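Local structure of LS-24 (Lathyrus sativus, 3LP9) at residues K25-D30 and K222-L227; F76-N81 and D106-F111. The protein is a seed albumin of the hemopexin fold that probably binds hemin as a monomer and spermine as a dimer. All blocks are in the same frame, centred on the assembly; numbering follows the deposited sequence.

Interaction 1. Residues K25-D30 and K222-L227; sequences KYVLLD and KDIVPL
Lys25 and Val27 of strand 25-30 face the C-terminal segment 222-227 across a wide backbone gap, with the CA atoms of Val27 and Ile224 9.0 Å apart and those of Lys25 and Leu227 9.6 Å apart. At that spacing the two segments meet through side chains alone, in two separate apolar touches. The closer one is made by Leu227, the last residue of the chain: its CD2 methyl lies 3.6 Å from CG of Lys25 and 4.0 Å from CE of the same lysine. Bends at chi2 (-96°) and chi3 fold the lysine chain so that two of its methylenes, rather than its ammonium group, meet the leucine. The second touch is methyl to methyl, CG2 of Val27 standing 4.1 Å from CG2 of Ile224, the branch that lies anti to the isoleucine's backbone N. Lys25 and Leu227 form the more open end of the contact, whereas Val27 is buried and Ile224 only partly exposed. Pro44 of strand 43-46 ties the two touches together, since Val27, Ile224 and Leu227 all pack on it, and Leu227 also reaches Ile22 of strand 17-22. The tail that follows helix 214-217, and with it the end of the last blade, is thereby laid against strand 25-30 of the first blade, where the ring of the hemopexin propeller closes; this strand is hydrogen-bonded to strands 17-22 and 43-46.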
ATOM      1  N   LYS A  25      13.662  -9.466   1.154  1.00 15.92           N
ATOM      2  CA  LYS A  25      15.014  -8.982   1.229  1.00 15.51           C
ATOM      3  C   LYS A  25      15.644  -8.594  -0.099  1.00 15.95           C
ATOM      4  O   LYS A  25      15.025  -8.660  -1.164  1.00 15.61           O
ATOM      5  CB  LYS A  25      15.957  -9.986   1.862  1.00 15.86           C
ATOM      6  CG  LYS A  25      15.399 -11.280   2.166  1.00 16.47           C
ATOM      7  CD  LYS A  25      14.977 -11.288   3.587  1.00 16.32           C
ATOM      8  CE  LYS A  25      15.283 -12.612   4.144  1.00 19.81           C
ATOM      9  NZ  LYS A  25      15.316 -12.596   5.675  1.00 19.33           N
ATOM     10  N   TYR A  26      16.911  -8.205   0.000  1.00 15.87           N
ATOM     11  CA  TYR A  26      17.703  -7.933  -1.168  1.00 16.39           C
ATOM     12  C   TYR A  26      19.157  -8.402  -1.043  1.00 16.26           C
ATOM     13  O   TYR A  26      19.646  -8.684   0.030  1.00 16.95           O
ATOM     14  CB  TYR A  26      17.635  -6.457  -1.497  1.00 16.72           C
ATOM     15  CG  TYR A  26      18.475  -5.535  -0.660  1.00 16.70           C
ATOM     16  CD1 TYR A  26      18.017  -5.030   0.577  1.00 17.70           C
ATOM     17  CD2 TYR A  26      19.716  -5.128  -1.119  1.00 17.79           C
ATOM     18  CE1 TYR A  26      18.777  -4.147   1.302  1.00 17.13           C
ATOM     19  CE2 TYR A  26      20.498  -4.245  -0.398  1.00 17.44           C
ATOM     20  CZ  TYR A  26      20.029  -3.755   0.778  1.00 17.97           C
ATOM     21  OH  TYR A  26      20.853  -2.863   1.430  1.00 19.71           O
ATOM     22  N   VAL A  27      19.810  -8.521  -2.173  1.00 16.48           N
ATOM     23  CA  VAL A  27      21.220  -8.848  -2.274  1.00 15.79           C
ATOM     24  C   VAL A  27      21.789  -7.739  -3.210  1.00 15.74           C
ATOM     25  O   VAL A  27      21.178  -7.378  -4.215  1.00 15.32           O
ATOM     26  CB  VAL A  27      21.427 -10.267  -2.876  1.00 15.79           C
ATOM     27  CG1 VAL A  27      22.872 -10.642  -2.921  1.00 16.94           C
ATOM     28  CG2 VAL A  27      20.801 -11.299  -2.016  1.00 16.84           C
ATOM     29  N   LEU A  28      22.942  -7.180  -2.826  1.00 15.44           N
ATOM     30  CA  LEU A  28      23.762  -6.355  -3.716  1.00 15.89           C
ATOM     31  C   LEU A  28      24.919  -7.233  -4.292  1.00 15.50           C
ATOM     32  O   LEU A  28      25.753  -7.703  -3.586  1.00 15.04           O
ATOM     33  CB  LEU A  28      24.341  -5.138  -2.944  1.00 16.17           C
ATOM     34  CG  LEU A  28      25.225  -4.237  -3.791  1.00 15.37           C
ATOM     35  CD1 LEU A  28      24.490  -3.775  -5.031  1.00 13.29           C
ATOM     36  CD2 LEU A  28      25.719  -3.119  -2.943  1.00 15.39           C
ATOM     37  N   LEU A  29      24.905  -7.442  -5.597  1.00 16.25           N
ATOM     38  CA  LEU A  29      25.868  -8.276  -6.275  1.00 16.26           C
ATOM     39  C   LEU A  29      26.817  -7.507  -7.234  1.00 16.04           C
ATOM     40  O   LEU A  29      26.394  -6.654  -8.021  1.00 16.42           O
ATOM     41  CB  LEU A  29      25.097  -9.402  -7.035  1.00 15.92           C
ATOM     42  CG  LEU A  29      25.917 -10.480  -7.764  1.00 15.52           C
ATOM     43  CD1 LEU A  29      26.373 -11.549  -6.778  1.00 14.12           C
ATOM     44  CD2 LEU A  29      25.062 -11.052  -8.901  1.00 14.71           C
ATOM     45  N   ASP A  30      28.087  -7.872  -7.178  1.00 15.94           N
ATOM     46  CA  ASP A  30      29.064  -7.473  -8.166  1.00 16.30           C
ATOM     47  C   ASP A  30      28.973  -8.622  -9.111  1.00 15.84           C
ATOM     48  O   ASP A  30      29.593  -9.595  -8.923  1.00 15.58           O
ATOM     49  CB  ASP A  30      30.457  -7.435  -7.520  1.00 16.45           C
ATOM     50  CG  ASP A  30      31.589  -7.361  -8.525  1.00 16.82           C
ATOM     51  OD1 ASP A  30      31.351  -7.295  -9.770  1.00 17.53           O
ATOM     52  OD2 ASP A  30      32.752  -7.403  -8.040  1.00 17.92           O
ATOM     53  N   LYS A 222      25.391 -19.415  -4.652  1.00 16.49           N
ATOM     54  CA  LYS A 222      25.167 -20.849  -4.583  1.00 17.87           C
ATOM     55  C   LYS A 222      24.130 -21.221  -3.545  1.00 18.41           C
ATOM     56  O   LYS A 222      23.157 -21.960  -3.864  1.00 18.70           O
ATOM     57  CB  LYS A 222      26.464 -21.621  -4.327  1.00 17.48           C
ATOM     58  CG  LYS A 222      26.526 -22.959  -5.086  1.00 18.62           C
ATOM     59  CD  LYS A 222      26.751 -22.675  -6.561  1.00 18.52           C
ATOM     60  CE  LYS A 222      28.104 -23.240  -7.058  1.00 18.92           C
ATOM     61  NZ  LYS A 222      27.661 -24.494  -7.742  1.00 21.31           N
ATOM     62  N   ASP A 223      24.294 -20.741  -2.316  1.00 18.15           N
ATOM     63  CA  ASP A 223      23.281 -21.144  -1.355  1.00 18.68           C
ATOM     64  C   ASP A 223      22.506 -19.951  -0.850  1.00 18.64           C
ATOM     65  O   ASP A 223      22.075 -19.933   0.285  1.00 18.72           O
ATOM     66  CB  ASP A 223      23.796 -22.104  -0.254  1.00 19.39           C
ATOM     67  CG  ASP A 223      25.282 -21.895   0.112  1.00 20.21           C
ATOM     68  OD1 ASP A 223      25.566 -20.858   0.782  1.00 19.37           O
ATOM     69  OD2 ASP A 223      26.144 -22.771  -0.241  1.00 18.29           O
ATOM     70  N   ILE A 224      22.313 -18.973  -1.747  1.00 18.05           N
ATOM     71  CA  ILE A 224      21.467 -17.826  -1.507  1.00 17.62           C
ATOM     72  C   ILE A 224      20.254 -18.035  -2.367  1.00 17.22           C
ATOM     73  O   ILE A 224      19.208 -17.434  -2.140  1.00 18.51           O
ATOM     74  CB  ILE A 224      22.192 -16.486  -1.915  1.00 16.71           C
ATOM     75  CG1 ILE A 224      23.436 -16.261  -1.027  1.00 17.54           C
ATOM     76  CG2 ILE A 224      21.249 -15.335  -1.924  1.00 15.73           C
ATOM     77  CD1 ILE A 224      23.919 -14.810  -0.919  1.00 16.99           C
ATOM     78  N   VAL A 225      20.406 -18.862  -3.382  1.00 16.78           N
ATOM     79  CA  VAL A 225      19.347 -19.128  -4.333  1.00 16.92           C
ATOM     80  C   VAL A 225      19.072 -20.633  -4.458  1.00 16.55           C
ATOM     81  O   VAL A 225      19.939 -21.368  -4.862  1.00 15.87           O
ATOM     82  CB  VAL A 225      19.649 -18.503  -5.726  1.00 16.73           C
ATOM     83  CG1 VAL A 225      18.493 -18.789  -6.640  1.00 17.96           C
ATOM     84  CG2 VAL A 225      19.791 -16.978  -5.641  1.00 15.99           C
ATOM     85  N   PRO A 226      17.848 -21.090  -4.075  1.00 16.76           N
ATOM     86  CA  PRO A 226      16.766 -20.299  -3.454  1.00 17.06           C
ATOM     87  C   PRO A 226      16.995 -19.885  -1.981  1.00 17.49           C
ATOM     88  O   PRO A 226      17.829 -20.457  -1.284  1.00 17.33           O
ATOM     89  CB  PRO A 226      15.544 -21.182  -3.628  1.00 16.77           C
ATOM     90  CG  PRO A 226      16.096 -22.529  -3.632  1.00 16.26           C
ATOM     91  CD  PRO A 226      17.374 -22.438  -4.406  1.00 15.98           C
ATOM     92  N   LEU A 227      16.270 -18.867  -1.542  1.00 17.42           N
ATOM     93  CA  LEU A 227      16.407 -18.323  -0.203  1.00 17.99           C
ATOM     94  C   LEU A 227      15.419 -19.001   0.730  1.00 17.85           C
ATOM     95  O   LEU A 227      15.690 -19.876   1.579  1.00 18.54           O
ATOM     96  CB  LEU A 227      16.098 -16.797  -0.268  1.00 17.95           C
ATOM     97  CG  LEU A 227      16.646 -15.890   0.842  1.00 18.13           C
ATOM     98  CD1 LEU A 227      18.152 -15.982   0.851  1.00 19.83           C
ATOM     99  CD2 LEU A 227      16.190 -14.464   0.666  1.00 18.39           C
ATOM    100  OXT LEU A 227      14.244 -18.638   0.636  1.00 18.82           O
TER

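Interaction 2. Residues F76-N81 and D106-F111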
ATOM      1  N   PHE A  76      12.365   2.898  -9.946  1.00 15.24           N
ATOM      2  CA  PHE A  76      10.968   2.654  -9.629  1.00 14.78           C
ATOM      3  C   PHE A  76      10.899   1.259  -9.033  1.00 14.97           C
ATOM      4  O   PHE A  76      11.536   0.329  -9.517  1.00 15.92           O
ATOM      5  CB  PHE A  76      10.077   2.747 -10.897  1.00 15.13           C
ATOM      6  CG  PHE A  76       9.454   4.109 -11.120  1.00 15.26           C
ATOM      7  CD1 PHE A  76       8.413   4.553 -10.315  1.00 13.58           C
ATOM      8  CD2 PHE A  76       9.931   4.957 -12.117  1.00 13.85           C
ATOM      9  CE1 PHE A  76       7.840   5.778 -10.515  1.00 13.79           C
ATOM     10  CE2 PHE A  76       9.369   6.187 -12.313  1.00 14.70           C
ATOM     11  CZ  PHE A  76       8.335   6.616 -11.523  1.00 13.65           C
ATOM     12  N   ILE A  77      10.174   1.129  -7.952  1.00 15.05           N
ATOM     13  CA  ILE A  77       9.941  -0.163  -7.296  1.00 15.25           C
ATOM     14  C   ILE A  77       8.450  -0.392  -7.260  1.00 15.18           C
ATOM     15  O   ILE A  77       7.663   0.554  -7.336  1.00 15.58           O
ATOM     16  CB  ILE A  77      10.550  -0.213  -5.845  1.00 15.33           C
ATOM     17  CG1 ILE A  77       9.991   0.885  -4.933  1.00 14.10           C
ATOM     18  CG2 ILE A  77      12.067  -0.114  -5.933  1.00 16.29           C
ATOM     19  CD1 ILE A  77      10.542   0.896  -3.541  1.00 13.54           C
ATOM     20  N   PHE A  78       8.044  -1.649  -7.210  1.00 16.07           N
ATOM     21  CA  PHE A  78       6.598  -2.003  -7.248  1.00 14.92           C
ATOM     22  C   PHE A  78       6.388  -3.083  -6.181  1.00 15.26           C
ATOM     23  O   PHE A  78       7.323  -3.821  -5.851  1.00 14.74           O
ATOM     24  CB  PHE A  78       6.215  -2.534  -8.634  1.00 15.16           C
ATOM     25  CG  PHE A  78       6.397  -1.552  -9.770  1.00 13.80           C
ATOM     26  CD1 PHE A  78       5.325  -0.950 -10.333  1.00 13.92           C
ATOM     27  CD2 PHE A  78       7.663  -1.271 -10.285  1.00 17.25           C
ATOM     28  CE1 PHE A  78       5.463  -0.011 -11.407  1.00 15.34           C
ATOM     29  CE2 PHE A  78       7.850  -0.373 -11.404  1.00 15.49           C
ATOM     30  CZ  PHE A  78       6.710   0.285 -11.936  1.00 15.02           C
ATOM     31  N   TYR A  79       5.160  -3.154  -5.649  1.00 14.79           N
ATOM     32  CA  TYR A  79       4.718  -4.247  -4.831  1.00 14.59           C
ATOM     33  C   TYR A  79       3.242  -4.326  -5.100  1.00 15.30           C
ATOM     34  O   TYR A  79       2.458  -3.434  -4.693  1.00 14.97           O
ATOM     35  CB  TYR A  79       4.948  -4.026  -3.320  1.00 14.65           C
ATOM     36  CG  TYR A  79       4.266  -5.121  -2.523  1.00 15.50           C
ATOM     37  CD1 TYR A  79       4.775  -6.423  -2.531  1.00 14.66           C
ATOM     38  CD2 TYR A  79       3.045  -4.878  -1.840  1.00 14.99           C
ATOM     39  CE1 TYR A  79       4.098  -7.469  -1.852  1.00 16.28           C
ATOM     40  CE2 TYR A  79       2.367  -5.930  -1.160  1.00 14.60           C
ATOM     41  CZ  TYR A  79       2.895  -7.206  -1.194  1.00 14.78           C
ATOM     42  OH  TYR A  79       2.287  -8.227  -0.514  1.00 16.40           O
ATOM     43  N   GLU A  80       2.851  -5.412  -5.776  1.00 15.28           N
ATOM     44  CA  GLU A  80       1.456  -5.592  -6.177  1.00 14.94           C
ATOM     45  C   GLU A  80       0.994  -4.379  -7.001  1.00 14.95           C
ATOM     46  O   GLU A  80       1.621  -4.057  -8.043  1.00 14.42           O
ATOM     47  CB  GLU A  80       0.571  -5.975  -4.953  1.00 15.01           C
ATOM     48  CG  GLU A  80       0.989  -7.294  -4.332  1.00 14.18           C
ATOM     49  CD  GLU A  80       0.062  -7.747  -3.243  1.00 15.84           C
ATOM     50  OE1 GLU A  80      -0.753  -6.934  -2.748  1.00 17.04           O
ATOM     51  OE2 GLU A  80       0.125  -8.919  -2.873  1.00 14.97           O
ATOM     52  N   ASN A  81      -0.063  -3.685  -6.555  1.00 15.30           N
ATOM     53  CA  ASN A  81      -0.613  -2.541  -7.344  1.00 15.33           C
ATOM     54  C   ASN A  81      -0.046  -1.129  -7.084  1.00 15.56           C
ATOM     55  O   ASN A  81      -0.487  -0.141  -7.671  1.00 15.20           O
ATOM     56  CB  ASN A  81      -2.178  -2.535  -7.249  1.00 15.25           C
ATOM     57  CG  ASN A  81      -2.672  -2.487  -5.854  1.00 15.52           C
ATOM     58  OD1 ASN A  81      -2.112  -3.166  -4.966  1.00 15.72           O
ATOM     59  ND2 ASN A  81      -3.729  -1.657  -5.601  1.00 14.80           N
ATOM     60  N   ASP A 106      -2.196   5.084 -11.313  1.00 17.32           N
ATOM     61  CA  ASP A 106      -2.202   6.488 -11.098  1.00 17.82           C
ATOM     62  C   ASP A 106      -0.845   7.156 -11.407  1.00 17.64           C
ATOM     63  O   ASP A 106      -0.805   8.274 -11.940  1.00 18.00           O
ATOM     64  CB  ASP A 106      -2.825   6.737  -9.700  1.00 18.39           C
ATOM     65  CG  ASP A 106      -2.110   7.822  -8.869  1.00 20.66           C
ATOM     66  OD1 ASP A 106      -2.100   9.084  -9.166  1.00 17.81           O
ATOM     67  OD2 ASP A 106      -1.599   7.383  -7.803  1.00 20.24           O
ATOM     68  N   VAL A 107       0.280   6.471 -11.189  1.00 17.02           N
ATOM     69  CA  VAL A 107       1.582   7.059 -11.605  1.00 16.20           C
ATOM     70  C   VAL A 107       1.746   6.874 -13.105  1.00 16.61           C
ATOM     71  O   VAL A 107       2.291   7.777 -13.819  1.00 15.87           O
ATOM     72  CB  VAL A 107       2.783   6.417 -10.888  1.00 16.89           C
ATOM     73  CG1 VAL A 107       4.125   6.843 -11.561  1.00 16.60           C
ATOM     74  CG2 VAL A 107       2.758   6.774  -9.397  1.00 15.17           C
ATOM     75  N   PHE A 108       1.274   5.717 -13.579  1.00 15.69           N
ATOM     76  CA  PHE A 108       1.270   5.408 -14.996  1.00 16.25           C
ATOM     77  C   PHE A 108      -0.144   5.260 -15.526  1.00 16.29           C
ATOM     78  O   PHE A 108      -0.590   4.139 -15.676  1.00 16.93           O
ATOM     79  CB  PHE A 108       2.075   4.119 -15.260  1.00 16.51           C
ATOM     80  CG  PHE A 108       3.474   4.156 -14.728  1.00 15.18           C
ATOM     81  CD1 PHE A 108       4.452   4.941 -15.345  1.00 15.90           C
ATOM     82  CD2 PHE A 108       3.823   3.404 -13.608  1.00 16.48           C
ATOM     83  CE1 PHE A 108       5.774   4.997 -14.856  1.00 15.17           C
ATOM     84  CE2 PHE A 108       5.155   3.440 -13.097  1.00 16.14           C
ATOM     85  CZ  PHE A 108       6.109   4.245 -13.714  1.00 16.05           C
ATOM     86  N   PRO A 109      -0.862   6.393 -15.809  1.00 16.17           N
ATOM     87  CA  PRO A 109      -2.275   6.259 -16.173  1.00 16.19           C
ATOM     88  C   PRO A 109      -2.555   5.287 -17.344  1.00 16.71           C
ATOM     89  O   PRO A 109      -3.554   4.542 -17.317  1.00 15.52           O
ATOM     90  CB  PRO A 109      -2.709   7.730 -16.459  1.00 16.20           C
ATOM     91  CG  PRO A 109      -1.791   8.519 -15.515  1.00 15.48           C
ATOM     92  CD  PRO A 109      -0.469   7.822 -15.726  1.00 15.32           C
ATOM     93  N   PHE A 110      -1.687   5.325 -18.368  1.00 16.75           N
ATOM     94  CA  PHE A 110      -1.865   4.490 -19.571  1.00 16.65           C
ATOM     95  C   PHE A 110      -1.988   2.988 -19.245  1.00 17.01           C
ATOM     96  O   PHE A 110      -2.271   2.179 -20.153  1.00 17.15           O
ATOM     97  CB  PHE A 110      -0.708   4.697 -20.575  1.00 16.75           C
ATOM     98  CG  PHE A 110       0.644   4.473 -19.980  1.00 15.14           C
ATOM     99  CD1 PHE A 110       1.368   5.524 -19.485  1.00 16.23           C
ATOM    100  CD2 PHE A 110       1.172   3.211 -19.883  1.00 15.57           C
ATOM    101  CE1 PHE A 110       2.596   5.305 -18.891  1.00 17.52           C
ATOM    102  CE2 PHE A 110       2.383   2.981 -19.301  1.00 15.50           C
ATOM    103  CZ  PHE A 110       3.105   4.016 -18.786  1.00 15.56           C
ATOM    104  N   PHE A 111      -1.778   2.616 -17.969  1.00 16.24           N
ATOM    105  CA  PHE A 111      -1.818   1.232 -17.545  1.00 15.34           C
ATOM    106  C   PHE A 111      -3.144   0.875 -16.974  1.00 15.78           C
ATOM    107  O   PHE A 111      -3.442  -0.302 -16.821  1.00 17.09           O
ATOM    108  CB  PHE A 111      -0.744   0.909 -16.508  1.00 15.31           C
ATOM    109  CG  PHE A 111       0.533   0.376 -17.103  1.00 15.34           C
ATOM    110  CD1 PHE A 111       0.554  -0.141 -18.392  1.00 16.10           C
ATOM    111  CD2 PHE A 111       1.717   0.444 -16.398  1.00 15.97           C
ATOM    112  CE1 PHE A 111       1.735  -0.581 -18.977  1.00 17.28           C
ATOM    113  CE2 PHE A 111       2.895   0.005 -16.947  1.00 17.03           C
ATOM    114  CZ  PHE A 111       2.917  -0.522 -18.240  1.00 17.09           C
TER
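Phe108, the first residue beyond helix 104-107, sets its ring against those of Phe76 and Phe78 of strand 74-79. From CB the side chain sets out toward the strand, and chi1 of -55° places CG anti to the carbonyl carbon and beside the backbone N. One face of the ring is covered by its own neighbour, Val107, whose CG1 sits 3.8 Å above the plane and over its centre. Farther out, CE2 meets Phe78, 3.7 Å from CZ and 3.9 Å from CE1 of that ring. The tip, CZ, ends over the centre of the Phe76 ring, 3.8 Å above its plane. Phe76 and Phe108 thus form an edge-to-face pair, Phe108 giving the edge and Phe76 the face, with centroids 5.2 Å apart and planes inclined at 59°. Val107 CG1 does double duty, for besides covering Phe108 it lies 4.0 Å from CE1 of Phe76. The contact is therefore wholly apolar, and the three phenylalanines in it are buried. Phe78 also packs on Asp65, one of the calcium ligands, which places it next to the calcium site, probably at the wall of the propeller's central channel. Strand 82-87 adds Leu85, touching Phe76, and Cys83, touching both Phe78 and Val107. Phe108 also touches Ile143 of strand 139-144, so the contact lies at the junction of the second and third blades of the hemopexin propeller.

Overall arrangement
Both contacts belong to the same four-bladed propeller but lie on opposite sides of its centre, their own centres 26 Å apart and without touching. They share no strand or helix, and interaction 2 is nested within the loop that interaction 1 closes. Interaction 1 spans far more of the chain (192 residues against 25), bringing the terminus back to the first blade through aliphatic groups, partly at the surface. Interaction 2 joins a strand of the second blade to the end of helix 104-107 and the turn after it; it is buried and dominated by phenylalanine rings. It also lies nearer the calcium ion, about 8 Å from the Phe78 side chain and 14 Å from that of Leu227.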